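Side-chain contacts in ECXA (Escherichia coli, PDB 4L63), which probably cuts peptide bonds as a zinc-dependent metallopeptidase of the metzincin type: residues H170-G175 with S203-I208; D209-Y214 with T222-S227; G20-I25 with L184-C189; S114-D119 with G163-L168; N69-S74 with P196-N201. All coordinates share one frame; numbering follows the deposited sequence.

Contact 1. Residues H170-G175 with S203-I208. With ZN (zinc ion), chain G.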
# COMPACT_ATOMS: atom_id res chain seq x y z
N HIS A 170 -14.39 0.80 -18.06
CA HIS A 170 -13.84 2.13 -17.82
C HIS A 170 -13.55 2.37 -16.35
O HIS A 170 -14.17 1.77 -15.48
CB HIS A 170 -14.81 3.21 -18.31
CG HIS A 170 -15.04 3.17 -19.78
ND1 HIS A 170 -16.29 3.33 -20.34
CD2 HIS A 170 -14.18 2.99 -20.81
CE1 HIS A 170 -16.19 3.24 -21.65
NE2 HIS A 170 -14.93 3.04 -21.97
N ASN A 171 -12.63 3.30 -16.08
CA ASN A 171 -12.17 3.59 -14.72
C ASN A 171 -13.30 3.87 -13.74
O ASN A 171 -13.20 3.53 -12.56
CB ASN A 171 -11.18 4.76 -14.73
CG ASN A 171 -11.84 6.11 -14.97
OD1 ASN A 171 -12.49 6.32 -16.00
ND2 ASN A 171 -11.63 7.06 -14.05
N ASN A 172 -14.38 4.49 -14.22
CA ASN A 172 -15.43 4.94 -13.31
C ASN A 172 -16.67 4.05 -13.33
O ASN A 172 -17.75 4.48 -12.92
CB ASN A 172 -15.83 6.38 -13.65
CG ASN A 172 -16.21 6.57 -15.11
OD1 ASN A 172 -16.41 5.60 -15.85
ND2 ASN A 172 -16.34 7.83 -15.53
N GLU A 173 -16.51 2.81 -13.79
CA GLU A 173 -17.67 1.93 -13.94
C GLU A 173 -17.75 0.81 -12.91
O GLU A 173 -18.51 -0.15 -13.09
CB GLU A 173 -17.71 1.37 -15.36
CG GLU A 173 -18.20 2.40 -16.38
CD GLU A 173 -18.00 1.99 -17.82
OE1 GLU A 173 -17.31 0.98 -18.08
OE2 GLU A 173 -18.53 2.70 -18.71
N GLY A 174 -17.01 0.96 -11.82
CA GLY A 174 -17.14 0.06 -10.69
C GLY A 174 -18.58 0.08 -10.17
O GLY A 174 -19.12 1.15 -9.89
N GLY A 175 -19.19 -1.09 -10.07
CA GLY A 175 -20.54 -1.20 -9.55
C GLY A 175 -21.63 -0.99 -10.60
O GLY A 175 -22.81 -1.19 -10.30
N SER A 203 -16.02 9.75 -22.00
CA SER A 203 -17.11 10.69 -21.78
C SER A 203 -16.74 11.71 -20.71
O SER A 203 -17.32 12.79 -20.65
CB SER A 203 -18.39 9.95 -21.38
OG SER A 203 -18.88 9.13 -22.43
N ASN A 204 -15.76 11.37 -19.88
CA ASN A 204 -15.43 12.19 -18.72
C ASN A 204 -13.98 12.69 -18.70
O ASN A 204 -13.65 13.62 -17.96
CB ASN A 204 -15.72 11.42 -17.43
CG ASN A 204 -17.09 10.75 -17.44
OD1 ASN A 204 -17.21 9.55 -17.74
ND2 ASN A 204 -18.13 11.52 -17.14
N TYR A 205 -13.12 12.06 -19.49
CA TYR A 205 -11.71 12.46 -19.55
C TYR A 205 -11.23 12.54 -20.99
O TYR A 205 -11.74 11.83 -21.86
CB TYR A 205 -10.81 11.46 -18.81
CG TYR A 205 -11.19 11.16 -17.38
CD1 TYR A 205 -12.12 10.17 -17.09
CD2 TYR A 205 -10.58 11.83 -16.32
CE1 TYR A 205 -12.46 9.87 -15.79
CE2 TYR A 205 -10.91 11.53 -15.01
CZ TYR A 205 -11.85 10.55 -14.75
OH TYR A 205 -12.20 10.24 -13.46
N ASP A 206 -10.24 13.39 -21.22
CA ASP A 206 -9.44 13.31 -22.44
C ASP A 206 -8.09 12.70 -22.08
O ASP A 206 -7.29 13.33 -21.38
CB ASP A 206 -9.25 14.67 -23.10
CG ASP A 206 -8.42 14.59 -24.37
OD1 ASP A 206 -8.90 14.00 -25.37
OD2 ASP A 206 -7.27 15.07 -24.36
N TYR A 207 -7.86 11.48 -22.54
CA TYR A 207 -6.66 10.72 -22.21
C TYR A 207 -5.37 11.49 -22.51
O TYR A 207 -4.43 11.47 -21.72
CB TYR A 207 -6.66 9.39 -22.96
CG TYR A 207 -5.37 8.60 -22.80
CD1 TYR A 207 -5.07 7.95 -21.60
CD2 TYR A 207 -4.47 8.50 -23.85
CE1 TYR A 207 -3.90 7.23 -21.46
CE2 TYR A 207 -3.29 7.78 -23.71
CZ TYR A 207 -3.02 7.15 -22.52
OH TYR A 207 -1.85 6.43 -22.38
N ILE A 208 -5.34 12.16 -23.65
CA ILE A 208 -4.14 12.89 -24.06
C ILE A 208 -3.83 14.01 -23.07
O ILE A 208 -2.69 14.18 -22.63
CB ILE A 208 -4.28 13.49 -25.46
CG1 ILE A 208 -4.50 12.39 -26.49
CG2 ILE A 208 -3.03 14.30 -25.81
CD1 ILE A 208 -4.53 12.89 -27.92
ZN ZN G . -14.30 2.39 -23.84
O HOH W 1 -15.13 2.42 -26.19
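The carboxamide of Asn171 and the phenol ring of Tyr205 come at each other from opposite directions, their planes 68° apart, and the amide nitrogen lies obliquely beside CE1 and the hydroxyl. Asn171 ND2 gives Tyr205 OH a weak hydrogen bond of 3.3 Å; the same nitrogen also bonds Glu8 O. Next to it is a second pair of flat groups, the amides of Asn172 and Asn204, with planes 82° apart. Asn172 ND2 keeps its acceptor in its own amide plane, yet reaches Asn204 OD1, at 2.9 Å, from above the carbonyl plane and not on a lone pair. Asn171 OD1 accepts from Asn201 N, a stronger partner than the tyrosine. Asn172 OD1 likewise takes Asn201 ND2. One residue before Asn171, His170 NE2 binds the zinc ion at 2.1 Å, beside His160 and His164. The far nitrogen of that ring, His170 ND1, donates to Glu173 OE2 at 2.8 Å, while His170 N bonds Glu173 OE1 at 2.9 Å. The carboxylate therefore holds both the backbone and the ring of this ligand, limits its rotation, and probably makes the imidazole a more electron-rich donor to the metal.

Contact 2. Residues D209-Y214 with T222-S227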
# COMPACT_ATOMS: atom_id res chain seq x y z
N ASP A 209 -4.87 14.77 -22.73
CA ASP A 209 -4.74 15.86 -21.78
C ASP A 209 -4.31 15.36 -20.40
O ASP A 209 -3.46 15.96 -19.76
CB ASP A 209 -6.06 16.62 -21.68
CG ASP A 209 -5.91 17.96 -20.98
OD1 ASP A 209 -4.95 18.70 -21.30
OD2 ASP A 209 -6.75 18.27 -20.11
N ARG A 210 -4.90 14.26 -19.95
CA ARG A 210 -4.52 13.70 -18.65
C ARG A 210 -3.10 13.15 -18.70
O ARG A 210 -2.34 13.29 -17.74
CB ARG A 210 -5.50 12.61 -18.21
CG ARG A 210 -6.94 13.08 -18.07
CD ARG A 210 -7.02 14.43 -17.37
NE ARG A 210 -6.45 14.38 -16.03
CZ ARG A 210 -6.04 15.45 -15.35
NH1 ARG A 210 -6.11 16.66 -15.90
NH2 ARG A 210 -5.53 15.30 -14.13
N LEU A 211 -2.73 12.53 -19.82
CA LEU A 211 -1.39 11.96 -19.96
C LEU A 211 -0.34 13.07 -19.98
O LEU A 211 0.72 12.94 -19.37
CB LEU A 211 -1.30 11.11 -21.23
CG LEU A 211 0.04 10.39 -21.44
CD1 LEU A 211 0.37 9.54 -20.22
CD2 LEU A 211 0.04 9.56 -22.71
N SER A 212 -0.65 14.15 -20.69
CA SER A 212 0.24 15.31 -20.73
C SER A 212 0.39 15.95 -19.36
O SER A 212 1.48 16.34 -18.97
CB SER A 212 -0.29 16.34 -21.73
OG SER A 212 0.40 17.57 -21.58
N HIS A 213 -0.73 16.04 -18.65
CA HIS A 213 -0.76 16.59 -17.30
C HIS A 213 0.21 15.81 -16.41
O HIS A 213 0.89 16.38 -15.56
CB HIS A 213 -2.19 16.54 -16.76
CG HIS A 213 -2.38 17.23 -15.44
ND1 HIS A 213 -2.11 16.63 -14.23
CD2 HIS A 213 -2.85 18.47 -15.15
CE1 HIS A 213 -2.39 17.47 -13.25
NE2 HIS A 213 -2.84 18.59 -13.78
N TYR A 214 0.27 14.50 -16.63
CA TYR A 214 1.16 13.61 -15.88
C TYR A 214 2.62 13.76 -16.31
O TYR A 214 3.52 13.81 -15.47
CB TYR A 214 0.70 12.16 -16.04
CG TYR A 214 1.73 11.12 -15.65
CD1 TYR A 214 2.01 10.86 -14.31
CD2 TYR A 214 2.38 10.36 -16.61
CE1 TYR A 214 2.93 9.89 -13.95
CE2 TYR A 214 3.30 9.39 -16.26
CZ TYR A 214 3.57 9.16 -14.92
OH TYR A 214 4.49 8.19 -14.57
N THR A 222 5.03 7.39 -28.39
CA THR A 222 5.89 6.52 -27.59
C THR A 222 5.49 6.62 -26.11
O THR A 222 5.94 5.83 -25.28
CB THR A 222 7.38 6.88 -27.76
OG1 THR A 222 8.16 6.18 -26.78
CG2 THR A 222 7.60 8.37 -27.60
N ASP A 223 4.64 7.59 -25.80
CA ASP A 223 4.17 7.82 -24.43
C ASP A 223 2.91 7.03 -24.10
O ASP A 223 2.77 6.52 -22.99
CB ASP A 223 3.92 9.31 -24.21
CG ASP A 223 5.20 10.11 -24.06
OD1 ASP A 223 6.21 9.53 -23.60
OD2 ASP A 223 5.20 11.31 -24.41
N ILE A 224 1.99 6.95 -25.06
CA ILE A 224 0.71 6.30 -24.82
C ILE A 224 0.86 4.79 -24.61
O ILE A 224 1.89 4.21 -24.96
CB ILE A 224 -0.29 6.55 -25.97
CG1 ILE A 224 0.13 5.76 -27.21
CG2 ILE A 224 -0.40 8.03 -26.27
CD1 ILE A 224 -0.84 5.89 -28.37
N GLY A 225 -0.17 4.18 -24.04
CA GLY A 225 -0.18 2.75 -23.82
C GLY A 225 -0.82 2.38 -22.50
O GLY A 225 -1.13 3.27 -21.70
N PRO A 226 -1.00 1.08 -22.25
CA PRO A 226 -1.57 0.58 -21.00
C PRO A 226 -0.71 1.02 -19.82
O PRO A 226 0.51 0.95 -19.92
CB PRO A 226 -1.51 -0.95 -21.16
CG PRO A 226 -1.28 -1.19 -22.62
CD PRO A 226 -0.52 -0.01 -23.12
N SER A 227 -1.32 1.46 -18.73
CA SER A 227 -0.56 1.82 -17.54
C SER A 227 -0.12 0.57 -16.79
O SER A 227 -0.52 -0.54 -17.14
CB SER A 227 -1.39 2.71 -16.62
OG SER A 227 -2.45 1.95 -16.06
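Helix 207-215 runs past the loop 222-227 with Leu211 and Ile224 nearest in backbone, their CA atoms 7.8 Å apart, and no hydrogen bond joins the two. The touch is made by one methyl: Leu211 CD2 lies 3.9 Å from Ile224 CG2 and reaches 4.2 Å from Asp223 CB, so it sits over the peptide link between the two loop residues, 4.1 Å from Asp223 C. With CG anti to the backbone N (chi1 -176°), the leucine stretches off the helix toward the loop. It meets the isoleucine at about a right angle; of the isoleucine's two branches it is CG2 that meets the leucine, with Ile224 CA equally near. The longer branch, through CG1, leads away; the side chain also packs on Leu152, Arg155, Ile156 and Lys159 of helix 146-165. Ile224 thus lies between helix 207-215 and the helix that carries zinc-binding His160 and His164. Residues 222-227 belong to the connection between helices 207-215 and 228-239, and Ser227 is the N-cap of the second, its OG capping a backbone N just beyond. The carboxylate of Asp223 is turned to another task, a salt bridge from OD1 to Arg217 NH1 in the chain between the two segments. Gly225 N, for its part, is hydrogen-bonded to Tyr207 OH, from the first turn of the leucine's own helix.

Contact 3. Residues G20-I25 with L184-C189; sequences GQLYNI and LEVARC
The two segments come nearest at Gly20 and Leu184, CA atoms 7.8 Å apart, and diverge from there; no hydrogen bond joins them. The first holds the weakly bonded strand 21-22, and the second includes the last part of strand 181-186. What joins them is van der Waals packing. Leu22 and Val186 slide past each other in opposite directions, and both leucine methyls straddle one methyl of the valine: Leu22 CD1 and Leu22 CD2 each lie 3.7 Å from Val186 CG1. Val186 CG1 is anti to its carbonyl carbon (chi1 -65°), a setting that offers this branch to the leucine fork. At the other end Leu184 CD1 rests on the glycine backbone, 3.8 Å from Gly20 O and 4.1 Å from Gly20 CA. Glu185, between the two apolar residues, points away from the first segment and is held within its own: Arg188 grips it side-on, NH1 to OE1 at 2.8 Å and almost straight (178°), NE to OE2 at 3.1 Å, with both acceptors in the guanidinium plane. Leu22 also packs on Val236 of helix 228-239, Val186 on Val12 of strand 12-16. Strand 21-22 pairs antiparallel with 241-242, and strand 181-186 is the middle of a three-stranded antiparallel sheet. The arrangement is thus plain packing between two small sheets, with Cys189 beyond it held to Cys252 by a disulfide.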
# COMPACT_ATOMS: atom_id res chain seq x y z
N GLY A 20 -20.66 -11.97 -9.45
CA GLY A 20 -19.44 -11.39 -8.91
C GLY A 20 -18.14 -12.09 -9.26
O GLY A 20 -17.10 -11.84 -8.64
N GLN A 21 -18.18 -12.97 -10.25
CA GLN A 21 -16.98 -13.67 -10.69
C GLN A 21 -16.45 -13.03 -11.96
O GLN A 21 -17.18 -12.84 -12.93
CB GLN A 21 -17.27 -15.16 -10.91
CG GLN A 21 -18.02 -15.79 -9.75
CD GLN A 21 -17.19 -15.83 -8.47
OE1 GLN A 21 -16.10 -16.40 -8.44
NE2 GLN A 21 -17.71 -15.20 -7.42
N LEU A 22 -15.16 -12.70 -11.94
CA LEU A 22 -14.51 -12.06 -13.07
C LEU A 22 -14.43 -13.00 -14.25
O LEU A 22 -14.09 -14.17 -14.10
CB LEU A 22 -13.11 -11.58 -12.69
CG LEU A 22 -13.10 -10.47 -11.63
CD1 LEU A 22 -11.77 -10.43 -10.91
CD2 LEU A 22 -13.42 -9.15 -12.29
N TYR A 23 -14.76 -12.50 -15.44
CA TYR A 23 -14.61 -13.31 -16.64
C TYR A 23 -13.14 -13.68 -16.83
O TYR A 23 -12.23 -12.89 -16.57
CB TYR A 23 -15.18 -12.59 -17.86
CG TYR A 23 -16.69 -12.64 -17.91
CD1 TYR A 23 -17.35 -13.79 -18.35
CD2 TYR A 23 -17.47 -11.56 -17.50
CE1 TYR A 23 -18.73 -13.86 -18.39
CE2 TYR A 23 -18.85 -11.62 -17.53
CZ TYR A 23 -19.48 -12.78 -17.98
OH TYR A 23 -20.85 -12.85 -18.02
N ASN A 24 -12.93 -14.93 -17.23
CA ASN A 24 -11.60 -15.48 -17.44
C ASN A 24 -11.28 -15.44 -18.93
O ASN A 24 -11.80 -16.26 -19.69
CB ASN A 24 -11.55 -16.91 -16.90
CG ASN A 24 -10.15 -17.48 -16.87
OD1 ASN A 24 -9.36 -17.27 -17.78
ND2 ASN A 24 -9.85 -18.23 -15.82
N ILE A 25 -10.44 -14.50 -19.35
CA ILE A 25 -10.20 -14.34 -20.79
C ILE A 25 -9.32 -15.47 -21.34
O ILE A 25 -9.26 -15.67 -22.56
CB ILE A 25 -9.56 -12.97 -21.12
CG1 ILE A 25 -8.17 -12.82 -20.50
CG2 ILE A 25 -10.49 -11.82 -20.69
CD1 ILE A 25 -7.40 -11.64 -21.03
N LEU A 184 -16.26 -4.58 -11.66
CA LEU A 184 -15.67 -4.72 -10.34
C LEU A 184 -14.22 -4.29 -10.43
O LEU A 184 -13.52 -4.69 -11.36
CB LEU A 184 -15.75 -6.17 -9.83
CG LEU A 184 -17.13 -6.71 -9.47
CD1 LEU A 184 -16.98 -8.08 -8.82
CD2 LEU A 184 -17.87 -5.76 -8.55
N GLU A 185 -13.78 -3.47 -9.47
CA GLU A 185 -12.41 -2.98 -9.45
C GLU A 185 -11.44 -4.14 -9.29
O GLU A 185 -11.64 -5.01 -8.46
CB GLU A 185 -12.20 -1.96 -8.33
CG GLU A 185 -10.83 -1.29 -8.42
CD GLU A 185 -10.56 -0.27 -7.32
OE1 GLU A 185 -11.47 0.00 -6.50
OE2 GLU A 185 -9.43 0.25 -7.28
N VAL A 186 -10.37 -4.13 -10.09
CA VAL A 186 -9.35 -5.15 -9.98
C VAL A 186 -7.97 -4.50 -9.82
O VAL A 186 -7.78 -3.33 -10.17
CB VAL A 186 -9.33 -6.09 -11.20
CG1 VAL A 186 -10.64 -6.88 -11.28
CG2 VAL A 186 -9.13 -5.29 -12.49
N ALA A 187 -7.03 -5.26 -9.26
CA ALA A 187 -5.61 -4.90 -9.31
C ALA A 187 -5.30 -3.52 -8.74
O ALA A 187 -4.39 -2.84 -9.23
CB ALA A 187 -5.10 -4.99 -10.76
N ARG A 188 -6.04 -3.10 -7.72
CA ARG A 188 -5.84 -1.76 -7.17
C ARG A 188 -4.40 -1.54 -6.71
O ARG A 188 -3.80 -2.40 -6.04
CB ARG A 188 -6.77 -1.51 -5.99
CG ARG A 188 -6.43 -0.23 -5.23
CD ARG A 188 -7.23 -0.18 -3.95
NE ARG A 188 -8.64 -0.03 -4.27
CZ ARG A 188 -9.58 0.25 -3.38
NH1 ARG A 188 -10.85 0.38 -3.77
NH2 ARG A 188 -9.26 0.43 -2.11
N CYS A 189 -3.85 -0.39 -7.07
CA CYS A 189 -2.56 0.01 -6.55
C CYS A 189 -2.48 1.52 -6.52
O CYS A 189 -2.32 2.17 -7.55
CB CYS A 189 -1.43 -0.58 -7.38
SG CYS A 189 0.20 -0.09 -6.71

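Contact 4. Residues S114-D119 with G163-L168; sequences SRTRID and GHILGL. With ZN (zinc ion), chain G.
Ile165 turns its end to strand 115-119 and meets Thr116 obliquely, its CD1 3.3 Å from Thr116 OG1 and its CG1 3.4 Å away from that same oxygen. The same methyl also rests 3.7 Å from Ser114 CB, so it touches both Ser114, just before the strand, and Thr116 on it, whose CB atoms both point toward the helix segment. With Ile165 CG1 anti to the carbonyl carbon (chi1 -68°), the longer branch is the one that reaches across. Both hydroxyls have polar partners of their own: Thr116 OG1 pairs with Thr106 OG1, and Ser114 OG with Asp109 N and Tyr29 OH. One residue back, His164 binds the zinc ion through NE2 at 2.2 Å, and its ND1 donates to Leu168 O at 2.8 Å, in the ring plane. Gly167 closes the helix in a Schellman motif, which brings that carbonyl round to the histidine. Together with the zinc bond, the carbonyl helps fix the ring's rotation and would favour the tautomer whose NE2 is left to the metal.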
# COMPACT_ATOMS: atom_id res chain seq x y z
N SER A 114 -15.83 -11.79 -29.40
CA SER A 114 -15.78 -10.37 -29.09
C SER A 114 -15.47 -9.59 -30.36
O SER A 114 -14.61 -9.99 -31.15
CB SER A 114 -14.73 -10.10 -28.01
OG SER A 114 -15.18 -10.58 -26.76
N ARG A 115 -16.17 -8.48 -30.56
CA ARG A 115 -16.01 -7.70 -31.78
C ARG A 115 -15.61 -6.26 -31.49
O ARG A 115 -16.22 -5.58 -30.66
CB ARG A 115 -17.30 -7.74 -32.61
CG ARG A 115 -18.22 -8.90 -32.29
CD ARG A 115 -19.49 -8.85 -33.13
NE ARG A 115 -20.28 -7.65 -32.87
CZ ARG A 115 -21.14 -7.11 -33.74
NH1 ARG A 115 -21.80 -6.01 -33.42
NH2 ARG A 115 -21.32 -7.68 -34.92
N THR A 116 -14.58 -5.80 -32.18
CA THR A 116 -14.16 -4.41 -32.10
C THR A 116 -14.38 -3.71 -33.44
O THR A 116 -13.94 -4.19 -34.48
CB THR A 116 -12.68 -4.28 -31.70
OG1 THR A 116 -12.55 -4.52 -30.29
CG2 THR A 116 -12.17 -2.88 -32.02
N ARG A 117 -15.06 -2.57 -33.41
CA ARG A 117 -15.27 -1.79 -34.62
C ARG A 117 -14.64 -0.40 -34.51
O ARG A 117 -14.69 0.25 -33.46
CB ARG A 117 -16.76 -1.68 -34.94
CG ARG A 117 -17.57 -0.91 -33.93
CD ARG A 117 -19.04 -0.88 -34.29
NE ARG A 117 -19.79 -0.07 -33.34
CZ ARG A 117 -19.96 1.24 -33.46
NH1 ARG A 117 -20.65 1.91 -32.55
NH2 ARG A 117 -19.43 1.89 -34.49
N ILE A 118 -14.01 0.03 -35.60
CA ILE A 118 -13.48 1.38 -35.71
C ILE A 118 -14.29 2.14 -36.75
O ILE A 118 -14.16 1.89 -37.95
CB ILE A 118 -11.98 1.40 -36.11
CG1 ILE A 118 -11.12 0.78 -35.01
CG2 ILE A 118 -11.53 2.82 -36.43
CD1 ILE A 118 -11.12 1.56 -33.72
N ASP A 119 -15.14 3.05 -36.29
CA ASP A 119 -15.94 3.84 -37.20
C ASP A 119 -15.04 4.74 -38.03
O ASP A 119 -14.13 5.37 -37.51
CB ASP A 119 -16.96 4.68 -36.43
CG ASP A 119 -18.11 5.14 -37.31
OD1 ASP A 119 -18.01 6.23 -37.90
OD2 ASP A 119 -19.11 4.40 -37.41
N GLY A 163 -8.25 -3.09 -24.63
CA GLY A 163 -8.52 -3.20 -23.20
C GLY A 163 -9.87 -3.86 -22.95
O GLY A 163 -9.98 -4.74 -22.09
N HIS A 164 -10.87 -3.45 -23.73
CA HIS A 164 -12.22 -4.01 -23.63
C HIS A 164 -12.25 -5.47 -24.07
O HIS A 164 -12.92 -6.30 -23.44
CB HIS A 164 -13.19 -3.18 -24.47
CG HIS A 164 -13.53 -1.85 -23.88
ND1 HIS A 164 -13.77 -1.68 -22.53
CD2 HIS A 164 -13.68 -0.63 -24.44
CE1 HIS A 164 -14.05 -0.41 -22.29
NE2 HIS A 164 -13.99 0.25 -23.43
N ILE A 165 -11.54 -5.78 -25.15
CA ILE A 165 -11.41 -7.17 -25.61
C ILE A 165 -10.88 -8.04 -24.47
O ILE A 165 -11.34 -9.16 -24.26
CB ILE A 165 -10.47 -7.29 -26.82
CG1 ILE A 165 -11.08 -6.63 -28.05
CG2 ILE A 165 -10.18 -8.76 -27.14
CD1 ILE A 165 -12.35 -7.29 -28.51
N LEU A 166 -9.94 -7.47 -23.71
CA LEU A 166 -9.25 -8.19 -22.65
C LEU A 166 -9.99 -8.17 -21.31
O LEU A 166 -9.44 -8.56 -20.29
CB LEU A 166 -7.84 -7.63 -22.46
CG LEU A 166 -6.92 -7.76 -23.67
CD1 LEU A 166 -5.59 -7.06 -23.45
CD2 LEU A 166 -6.72 -9.24 -24.03
N GLY A 167 -11.24 -7.69 -21.31
CA GLY A 167 -12.07 -7.81 -20.13
C GLY A 167 -12.09 -6.59 -19.21
O GLY A 167 -12.65 -6.65 -18.10
N LEU A 168 -11.49 -5.49 -19.66
CA LEU A 168 -11.53 -4.27 -18.85
C LEU A 168 -12.69 -3.37 -19.24
O LEU A 168 -13.16 -3.39 -20.39
CB LEU A 168 -10.21 -3.50 -18.98
CG LEU A 168 -8.98 -4.27 -18.52
CD1 LEU A 168 -7.74 -3.38 -18.56
CD2 LEU A 168 -9.18 -4.86 -17.13
ZN ZN G . -14.30 2.39 -23.84
O HOH W 1 -15.13 2.42 -26.19

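Contact 5. Residues N69-S74 with P196-N201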
# COMPACT_ATOMS: atom_id res chain seq x y z
N ASN A 69 0.61 -5.73 -28.92
CA ASN A 69 1.95 -5.82 -28.37
C ASN A 69 2.13 -4.88 -27.19
O ASN A 69 2.95 -5.12 -26.31
CB ASN A 69 2.99 -5.51 -29.43
CG ASN A 69 4.39 -5.83 -28.97
OD1 ASN A 69 4.79 -7.00 -28.92
ND2 ASN A 69 5.14 -4.80 -28.58
N GLU A 70 1.38 -3.78 -27.21
CA GLU A 70 1.34 -2.84 -26.10
C GLU A 70 0.86 -3.52 -24.83
O GLU A 70 1.26 -3.16 -23.72
CB GLU A 70 0.41 -1.67 -26.41
CG GLU A 70 0.85 -0.76 -27.53
CD GLU A 70 1.67 0.40 -27.02
OE1 GLU A 70 1.07 1.39 -26.57
OE2 GLU A 70 2.92 0.32 -27.09
N TRP A 71 -0.02 -4.50 -25.00
CA TRP A 71 -0.66 -5.18 -23.88
C TRP A 71 0.07 -6.47 -23.53
O TRP A 71 -0.25 -7.12 -22.53
CB TRP A 71 -2.13 -5.47 -24.20
CG TRP A 71 -3.01 -4.26 -24.21
CD1 TRP A 71 -3.35 -3.49 -25.29
CD2 TRP A 71 -3.67 -3.68 -23.09
NE1 TRP A 71 -4.18 -2.47 -24.91
CE2 TRP A 71 -4.40 -2.56 -23.55
CE3 TRP A 71 -3.73 -3.99 -21.72
CZ2 TRP A 71 -5.16 -1.76 -22.71
CZ3 TRP A 71 -4.49 -3.18 -20.88
CH2 TRP A 71 -5.19 -2.09 -21.38
N ALA A 72 1.06 -6.83 -24.34
CA ALA A 72 1.85 -8.05 -24.15
C ALA A 72 2.50 -8.22 -22.76
O ALA A 72 2.63 -9.35 -22.30
CB ALA A 72 2.93 -8.12 -25.23
N PRO A 73 2.91 -7.11 -22.09
CA PRO A 73 3.41 -7.28 -20.72
C PRO A 73 2.44 -7.96 -19.74
O PRO A 73 2.87 -8.41 -18.67
CB PRO A 73 3.67 -5.84 -20.28
CG PRO A 73 4.05 -5.15 -21.53
CD PRO A 73 3.22 -5.77 -22.61
N SER A 74 1.16 -8.03 -20.10
CA SER A 74 0.18 -8.72 -19.26
C SER A 74 0.31 -10.25 -19.35
O SER A 74 -0.23 -10.97 -18.51
CB SER A 74 -1.24 -8.31 -19.65
OG SER A 74 -1.57 -8.86 -20.91
N PRO A 196 -1.90 7.91 -16.15
CA PRO A 196 -3.33 7.57 -16.15
C PRO A 196 -3.64 6.33 -16.99
O PRO A 196 -2.94 6.04 -17.97
CB PRO A 196 -4.00 8.82 -16.75
CG PRO A 196 -2.89 9.56 -17.45
CD PRO A 196 -1.65 9.28 -16.63
N SER A 197 -4.68 5.60 -16.60
CA SER A 197 -5.12 4.43 -17.35
C SER A 197 -5.56 4.83 -18.75
O SER A 197 -6.11 5.91 -18.95
CB SER A 197 -6.27 3.72 -16.62
OG SER A 197 -6.78 2.64 -17.39
N ILE A 198 -5.30 3.97 -19.72
CA ILE A 198 -5.77 4.20 -21.08
C ILE A 198 -7.24 3.78 -21.18
O ILE A 198 -7.88 3.95 -22.23
CB ILE A 198 -4.89 3.44 -22.10
CG1 ILE A 198 -5.10 4.00 -23.52
CG2 ILE A 198 -5.10 1.93 -21.98
CD1 ILE A 198 -4.03 3.59 -24.51
N MET A 199 -7.79 3.25 -20.09
CA MET A 199 -9.21 2.89 -20.04
C MET A 199 -10.05 3.94 -19.32
O MET A 199 -11.15 3.64 -18.86
CB MET A 199 -9.40 1.54 -19.36
CG MET A 199 -8.57 0.42 -19.96
SD MET A 199 -8.91 0.25 -21.73
CE MET A 199 -10.65 -0.23 -21.72
N LEU A 200 -9.51 5.15 -19.20
CA LEU A 200 -10.31 6.29 -18.74
C LEU A 200 -11.59 6.37 -19.55
O LEU A 200 -11.58 6.13 -20.76
CB LEU A 200 -9.53 7.60 -18.86
CG LEU A 200 -8.37 7.80 -17.89
CD1 LEU A 200 -7.75 9.18 -18.11
CD2 LEU A 200 -8.81 7.61 -16.45
N ASN A 201 -12.70 6.69 -18.89
CA ASN A 201 -13.96 6.89 -19.58
C ASN A 201 -13.86 8.15 -20.45
O ASN A 201 -13.66 9.25 -19.94
CB ASN A 201 -15.11 6.99 -18.58
CG ASN A 201 -16.47 6.83 -19.22
OD1 ASN A 201 -16.69 7.28 -20.35
ND2 ASN A 201 -17.39 6.18 -18.51
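Trp71 O takes two bonds from one residue, Ser74 OG at 2.7 Å and Ser74 N at 3.0 Å, the hydroxyl coming in nearly along the C=O axis. The indole extends to the turn 197-200, with CG anti to the carbonyl carbon (chi1 -72°). Its six-membered ring does the touching: CZ2 lies 3.8 Å from Ile198 CG2, and CH2 is 4.1 Å from that same methyl, the two side chains crossing obliquely. Met199 SD approaches CZ2 to 4.4 Å and stands 5.5 Å from the centroid of the ring, a Met-aromatic contact made at a slant. Trp71 NE1 donates to Lys159 O. The turn is braced from within by an ST turn, Met199 N to Ser197 OG at 2.9 Å. Its methionine, set under the zinc histidines His160 and His164, fits the Met-turn of metzincins, and Ile198 O accepts from His160 ND1. The indole wedges between helix 146-165, where it meets Ile162, and helix 228-239, where it meets Val234 and Asp230, while Ile198 leans on Tyr207 of helix 207-215.

From the N terminus, contact 3 opens first, at 20-25, and contact 5 next, at 69-74. Contact 4 (114-119 with 163-168) then closes a loop nested inside both, tying the mixed sheet to the end of helix 146-165. Contact 1 opens at 170-175, before contact 3 closes at 184-189 and contact 5 at 196-201, so it crosses both and closes last of the three at 203-208; contacts 3 and 5 also cross. Contact 2 follows in series, closing a short loop after helix 207-215, and touches contact 1 through Tyr207. Contacts 1 and 4 meet at the zinc ion, and contact 5 touches contacts 1, 2 and 4, while contact 3 joins the small sheets and reaches contact 4 through Ile25.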